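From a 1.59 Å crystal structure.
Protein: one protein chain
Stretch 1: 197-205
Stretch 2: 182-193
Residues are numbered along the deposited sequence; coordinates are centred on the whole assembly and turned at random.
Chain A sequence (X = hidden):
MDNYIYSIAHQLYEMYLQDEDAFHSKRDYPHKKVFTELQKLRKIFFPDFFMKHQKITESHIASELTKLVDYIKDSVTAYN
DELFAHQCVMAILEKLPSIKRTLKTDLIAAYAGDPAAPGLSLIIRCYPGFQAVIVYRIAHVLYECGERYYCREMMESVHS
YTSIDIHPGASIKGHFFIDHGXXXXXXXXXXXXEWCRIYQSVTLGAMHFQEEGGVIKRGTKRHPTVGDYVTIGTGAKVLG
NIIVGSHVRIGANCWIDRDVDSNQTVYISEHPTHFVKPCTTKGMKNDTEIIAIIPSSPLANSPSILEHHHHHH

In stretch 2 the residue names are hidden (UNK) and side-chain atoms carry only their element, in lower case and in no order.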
ATOM      1  N   ARG A 197       1.089  21.209  -2.445  1.00 19.40           N
ATOM      2  CA  ARG A 197      -0.055  20.313  -2.386  1.00 19.32           C
ATOM      3  C   ARG A 197       0.125  19.227  -3.433  1.00 19.28           C
ATOM      4  O   ARG A 197       0.207  19.517  -4.625  1.00 18.84           O
ATOM      5  CB  ARG A 197      -1.350  21.085  -2.641  1.00 19.49           C
ATOM      6  CG  ARG A 197      -2.618  20.290  -2.403  1.00 21.03           C
ATOM      7  CD  ARG A 197      -3.839  21.173  -2.606  1.00 23.48           C
ATOM      8  NE  ARG A 197      -3.873  22.285  -1.657  1.00 24.24           N
ATOM      9  CZ  ARG A 197      -4.693  23.328  -1.731  1.00 24.99           C
ATOM     10  NH1 ARG A 197      -5.563  23.440  -2.731  1.00 24.93           N
ATOM     11  NH2 ARG A 197      -4.632  24.271  -0.803  1.00 26.54           N
ATOM     12  N   ILE A 198       0.189  17.978  -2.984  1.00 18.71           N
ATOM     13  CA  ILE A 198       0.505  16.846  -3.860  1.00 19.24           C
ATOM     14  C   ILE A 198      -0.577  15.778  -3.779  1.00 19.21           C
ATOM     15  O   ILE A 198      -0.998  15.395  -2.687  1.00 20.17           O
ATOM     16  CB  ILE A 198       1.894  16.224  -3.508  1.00 19.03           C
ATOM     17  CG1 ILE A 198       3.021  17.229  -3.775  1.00 19.98           C
ATOM     18  CG2 ILE A 198       2.134  14.906  -4.252  1.00 20.08           C
ATOM     19  CD1 ILE A 198       4.418  16.724  -3.417  1.00 20.92           C
ATOM     20  N   TYR A 199      -0.996  15.287  -4.940  1.00 18.52           N
ATOM     21  CA  TYR A 199      -1.997  14.242  -5.040  1.00 17.82           C
ATOM     22  C   TYR A 199      -1.418  12.849  -5.307  1.00 17.72           C
ATOM     23  O   TYR A 199      -0.199  12.670  -5.514  1.00 17.19           O
ATOM     24  CB  TYR A 199      -3.042  14.614  -6.092  1.00 18.06           C
ATOM     25  CG  TYR A 199      -3.915  15.737  -5.626  1.00 18.08           C
ATOM     26  CD1 TYR A 199      -5.077  15.478  -4.894  1.00 18.49           C
ATOM     27  CD2 TYR A 199      -3.560  17.072  -5.862  1.00 18.36           C
ATOM     28  CE1 TYR A 199      -5.879  16.517  -4.434  1.00 17.44           C
ATOM     29  CE2 TYR A 199      -4.360  18.125  -5.401  1.00 19.32           C
ATOM     30  CZ  TYR A 199      -5.518  17.835  -4.693  1.00 20.29           C
ATOM     31  OH  TYR A 199      -6.309  18.857  -4.228  1.00 20.55           O
ATOM     32  N   GLN A 200      -2.318  11.871  -5.296  1.00 17.65           N
ATOM     33  CA  GLN A 200      -1.990  10.472  -5.529  1.00 17.84           C
ATOM     34  C   GLN A 200      -1.177  10.309  -6.813  1.00 18.29           C
ATOM     35  O   GLN A 200      -1.353  11.077  -7.766  1.00 17.96           O
ATOM     36  CB  GLN A 200      -3.271   9.619  -5.568  1.00 17.96           C
ATOM     37  CG  GLN A 200      -4.308   9.992  -6.646  1.00 18.17           C
ATOM     38  CD  GLN A 200      -5.302  11.066  -6.212  1.00 17.95           C
ATOM     39  OE1 GLN A 200      -4.993  11.924  -5.399  1.00 18.75           O
ATOM     40  NE2 GLN A 200      -6.501  11.030  -6.792  1.00 20.27           N
ATOM     41  N   SER A 201      -0.260   9.344  -6.804  1.00 18.70           N
ATOM     42  CA  SER A 201       0.491   8.949  -7.997  1.00 19.58           C
ATOM     43  C   SER A 201       1.435  10.004  -8.581  1.00 19.89           C
ATOM     44  O   SER A 201       1.822   9.911  -9.756  1.00 20.67           O
ATOM     45  CB  SER A 201      -0.486   8.460  -9.075  1.00 19.46           C
ATOM     46  OG  SER A 201      -0.986   7.177  -8.749  1.00 22.37           O
ATOM     47  N   VAL A 202       1.822  10.981  -7.763  1.00 19.35           N
ATOM     48  CA  VAL A 202       2.762  12.015  -8.195  1.00 19.15           C
ATOM     49  C   VAL A 202       4.187  11.581  -7.934  1.00 19.35           C
ATOM     50  O   VAL A 202       4.520  11.166  -6.821  1.00 19.73           O
ATOM     51  CB  VAL A 202       2.489  13.360  -7.502  1.00 19.17           C
ATOM     52  CG1 VAL A 202       3.719  14.282  -7.559  1.00 18.09           C
ATOM     53  CG2 VAL A 202       1.277  14.020  -8.122  1.00 19.26           C
ATOM     54  N   THR A 203       5.021  11.674  -8.960  1.00 19.55           N
ATOM     55  CA  THR A 203       6.460  11.476  -8.793  1.00 19.67           C
ATOM     56  C   THR A 203       7.224  12.791  -8.871  1.00 20.62           C
ATOM     57  O   THR A 203       7.078  13.555  -9.832  1.00 21.16           O
ATOM     58  CB  THR A 203       7.036  10.465  -9.808  1.00 19.37           C
ATOM     59  OG1 THR A 203       6.436   9.176  -9.588  1.00 18.06           O
ATOM     60  CG2 THR A 203       8.555  10.348  -9.651  1.00 19.52           C
ATOM     61  N   LEU A 204       8.021  13.045  -7.837  1.00 20.77           N
ATOM     62  CA  LEU A 204       9.049  14.079  -7.853  1.00 21.90           C
ATOM     63  C   LEU A 204      10.358  13.327  -7.750  1.00 22.23           C
ATOM     64  O   LEU A 204      10.871  13.109  -6.657  1.00 22.55           O
ATOM     65  CB  LEU A 204       8.894  15.045  -6.676  1.00 22.63           C
ATOM     66  CG  LEU A 204       7.765  16.074  -6.775  1.00 23.08           C
ATOM     67  CD1 LEU A 204       7.630  16.829  -5.473  1.00 24.94           C
ATOM     68  CD2 LEU A 204       8.010  17.051  -7.929  1.00 25.47           C
ATOM     69  N   GLY A 205      10.871  12.893  -8.895  1.00 22.77           N
ATOM     70  CA  GLY A 205      11.937  11.904  -8.894  1.00 23.44           C
ATOM     71  C   GLY A 205      12.784  11.846 -10.139  1.00 23.72           C
ATOM     72  O   GLY A 205      13.071  12.870 -10.756  1.00 23.70           O
ATOM     73  N   UNK A 182      -1.409   7.532  -2.237  1.00 14.46           N
ATOM     74  CA  UNK A 182      -0.892   6.293  -2.813  1.00 14.78           C
ATOM     75  C   UNK A 182      -0.135   6.572  -4.110  1.00 15.09           C
ATOM     76  O   UNK A 182      -0.656   7.242  -5.018  1.00 16.10           O
ATOM     77  c   UNK A 182      -2.435   4.710  -1.638  1.00 15.64           C
ATOM     78  c   UNK A 182      -1.471   4.074  -3.838  1.00 15.25           C
ATOM     79  c   UNK A 182      -1.985   5.228  -2.998  1.00 14.10           C
ATOM     80  N   UNK A 183       1.092   6.068  -4.179  1.00 15.57           N
ATOM     81  CA  UNK A 183       1.925   6.193  -5.378  1.00 15.65           C
ATOM     82  C   UNK A 183       2.802   7.427  -5.440  1.00 16.01           C
ATOM     83  O   UNK A 183       3.556   7.585  -6.404  1.00 16.45           O
ATOM     84  N   UNK A 184       2.690   8.316  -4.448  1.00 15.33           N
ATOM     85  CA  UNK A 184       3.610   9.445  -4.325  1.00 15.68           C
ATOM     86  C   UNK A 184       5.045   8.953  -4.128  1.00 15.99           C
ATOM     87  O   UNK A 184       5.324   8.111  -3.265  1.00 15.92           O
ATOM     88  c   UNK A 184       3.174  10.431  -3.200  1.00 15.10           C
ATOM     89  c   UNK A 184       1.889  11.123  -3.597  1.00 16.33           C
ATOM     90  c   UNK A 184       4.248  11.458  -2.893  1.00 16.25           C
ATOM     91  N   UNK A 185       5.945   9.478  -4.948  1.00 16.53           N
ATOM     92  CA  UNK A 185       7.367   9.171  -4.845  1.00 16.88           C
ATOM     93  C   UNK A 185       8.130  10.489  -4.834  1.00 17.36           C
ATOM     94  O   UNK A 185       7.992  11.312  -5.742  1.00 17.90           O
ATOM     95  c   UNK A 185       7.857   8.255  -6.001  1.00 17.21           C
ATOM     96  c   UNK A 185       7.246   6.871  -5.881  1.00 16.20           C
ATOM     97  c   UNK A 185       9.381   8.153  -6.023  1.00 18.05           C
ATOM     98  N   UNK A 186       8.933  10.688  -3.793  1.00 17.24           N
ATOM     99  CA  UNK A 186       9.714  11.917  -3.652  1.00 17.42           C
ATOM    100  C   UNK A 186      11.163  11.491  -3.381  1.00 17.73           C
ATOM    101  O   UNK A 186      11.452  10.887  -2.349  1.00 18.70           O
ATOM    102  c   UNK A 186       7.037  14.030  -1.702  1.00 15.84           C
ATOM    103  c   UNK A 186      10.012  14.096  -2.380  1.00 16.73           C
ATOM    104  c   UNK A 186       9.152  12.840  -2.530  1.00 17.16           C
ATOM    105  c   UNK A 186       7.679  13.206  -2.796  1.00 17.00           C
ATOM    106  N   UNK A 187      12.057  11.790  -4.320  1.00 18.07           N
ATOM    107  CA  UNK A 187      13.434  11.288  -4.294  1.00 17.61           C
ATOM    108  C   UNK A 187      14.409  11.923  -3.315  1.00 17.76           C
ATOM    109  O   UNK A 187      14.148  12.976  -2.705  1.00 17.72           O
ATOM    110  N   UNK A 188      15.556  11.262  -3.188  1.00 17.72           N
ATOM    111  CA  UNK A 188      16.608  11.628  -2.249  1.00 18.60           C
ATOM    112  C   UNK A 188      17.060  13.089  -2.330  1.00 18.81           C
ATOM    113  O   UNK A 188      17.425  13.687  -1.324  1.00 19.23           O
ATOM    114  c   UNK A 188      18.989  10.969  -1.517  1.00 19.09           C
ATOM    115  o   UNK A 188      20.855   9.771  -0.624  1.00 20.69           O
ATOM    116  o   UNK A 188      20.061   9.113  -2.551  1.00 19.28           O
ATOM    117  c   UNK A 188      20.045   9.875  -1.571  1.00 19.25           C
ATOM    118  c   UNK A 188      17.809  10.706  -2.463  1.00 18.19           C
ATOM    119  N   UNK A 189      17.066  13.649  -3.535  1.00 19.29           N
ATOM    120  CA  UNK A 189      17.598  14.993  -3.723  1.00 20.16           C
ATOM    121  C   UNK A 189      16.513  15.977  -4.141  1.00 20.29           C
ATOM    122  O   UNK A 189      16.804  17.079  -4.616  1.00 20.78           O
ATOM    123  c   UNK A 189      19.836  13.983  -4.334  1.00 19.97           C
ATOM    124  o   UNK A 189      18.309  14.740  -6.044  1.00 21.01           O
ATOM    125  c   UNK A 189      18.783  15.017  -4.723  1.00 19.87           C
ATOM    126  N   UNK A 190      15.258  15.581  -3.949  1.00 20.16           N
ATOM    127  CA  UNK A 190      14.138  16.484  -4.191  1.00 20.07           C
ATOM    128  C   UNK A 190      14.151  17.623  -3.176  1.00 19.87           C
ATOM    129  O   UNK A 190      14.479  17.422  -2.010  1.00 20.16           O
ATOM    130  c   UNK A 190      12.821  15.729  -4.140  1.00 19.93           C
ATOM    131  N   UNK A 191      13.825  18.825  -3.629  1.00 20.00           N
ATOM    132  CA  UNK A 191      13.699  19.984  -2.742  1.00 20.53           C
ATOM    133  C   UNK A 191      12.321  20.586  -2.983  1.00 20.55           C
ATOM    134  O   UNK A 191      11.962  20.877  -4.121  1.00 21.48           O
ATOM    135  c   UNK A 191      16.210  20.440  -2.793  1.00 22.01           C
ATOM    136  c   UNK A 191      14.561  22.335  -2.204  1.00 20.27           C
ATOM    137  c   UNK A 191      16.824  20.638  -1.417  1.00 26.26           C
ATOM    138  c   UNK A 191      14.810  21.044  -3.012  1.00 20.29           C
ATOM    139  N   UNK A 192      11.554  20.773  -1.911  1.00 20.47           N
ATOM    140  CA  UNK A 192      10.174  21.231  -2.027  1.00 20.27           C
ATOM    141  C   UNK A 192       9.942  22.425  -1.108  1.00 20.30           C
ATOM    142  O   UNK A 192      10.238  22.365   0.082  1.00 20.53           O
ATOM    143  c   UNK A 192       9.168  20.103  -1.666  1.00 20.23           C
ATOM    144  c   UNK A 192       8.560  17.665  -2.169  1.00 20.64           C
ATOM    145  c   UNK A 192       9.328  18.914  -2.614  1.00 20.80           C
ATOM    146  c   UNK A 192       7.737  20.626  -1.672  1.00 19.88           C
ATOM    147  N   UNK A 193       9.393  23.499  -1.656  1.00 20.30           N
ATOM    148  CA  UNK A 193       9.155  24.706  -0.882  1.00 20.64           C
ATOM    149  C   UNK A 193       7.915  24.635  -0.008  1.00 21.18           C
ATOM    150  O   UNK A 193       7.362  23.552   0.234  1.00 20.78           O
TER

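Position 182 carries three side-chain carbons, one bearing the other two. Its backbone O accepts a hydrogen bond from Ser201 N (2.8 Å, 138° at the hydrogen). A beta-branched, all-carbon fork of this size is Val182.

Position 183 has no side-chain atoms. Its phi/psi of 90/-3 would jam a CB against the preceding carbonyl O, and an ideal CB would lie 3.1 Å from Ser201 OG; this is Gly183.

Position 184 again has one carbon carrying two. One terminal carbon lies 3.8 Å from Ile198 CG2 and 3.2 Å from Tyr199 O, so the fork packs beside the Tyr199 to Val202 type II turn. It is Val184.

Position 185 repeats the three-carbon fork, with its CB 4.0 Å from Thr203 OG1. Its N donates to Val202 O (2.9 Å, 162°) and its O accepts from Leu204 N (2.7 Å, 167°). The residue is Val185.

Position 186 has four carbons, forked at the first, one arm two carbons long. The end of that arm is 4.1 Å from Ile198 CD1. Branching at CB excludes leucine, leaving Ile186.

Position 187 lacks a side chain, and its N donates to Leu204 O (2.9 Å, 163°): Gly187.

Position 188 shows three carbons in a row, the third carrying two oxygens, and does not touch stretch 1. A carboxylate would be isosteric with an amide, but both terminal atoms are oxygens, hence Glu188.

Position 189 has one carbon bearing an oxygen and a carbon, also without contact to stretch 1: Thr189.

Position 190 has a single carbon, its CB, 4.1 Å from Leu204 O. This is Ala190, whose N closes the type I turn by bonding to Gly187 O (3.1 Å).

Position 191 has the four-carbon fork with one longer arm, but points away from stretch 1 and is exposed: Ile191.

Position 192 has the same fork pointing toward stretch 1; the tip of its long arm lies 3.5 Å from Leu204 CD1 and 4.4 Å from Ile198 CD1. It is Ile192.

Position 193 has no side-chain atoms and no contact with stretch 1: Gly193.

The contact combines a short parallel pairing with apolar packing. Thr203 pairs with Val185 and Leu204 with Ile186, and successive backbone hydrogen bonds fix this register. Leu204 and Ile186 share one sheet face, Thr203 and Val185 the other. After the turn, Ile192 CD1 returns to Leu204 CD1 (3.5 Å), extending the hydrophobic cluster that includes Ile198. Altogether, 521 Å² is buried.

Stretch 2 182-193: VGVVIGETAIIG
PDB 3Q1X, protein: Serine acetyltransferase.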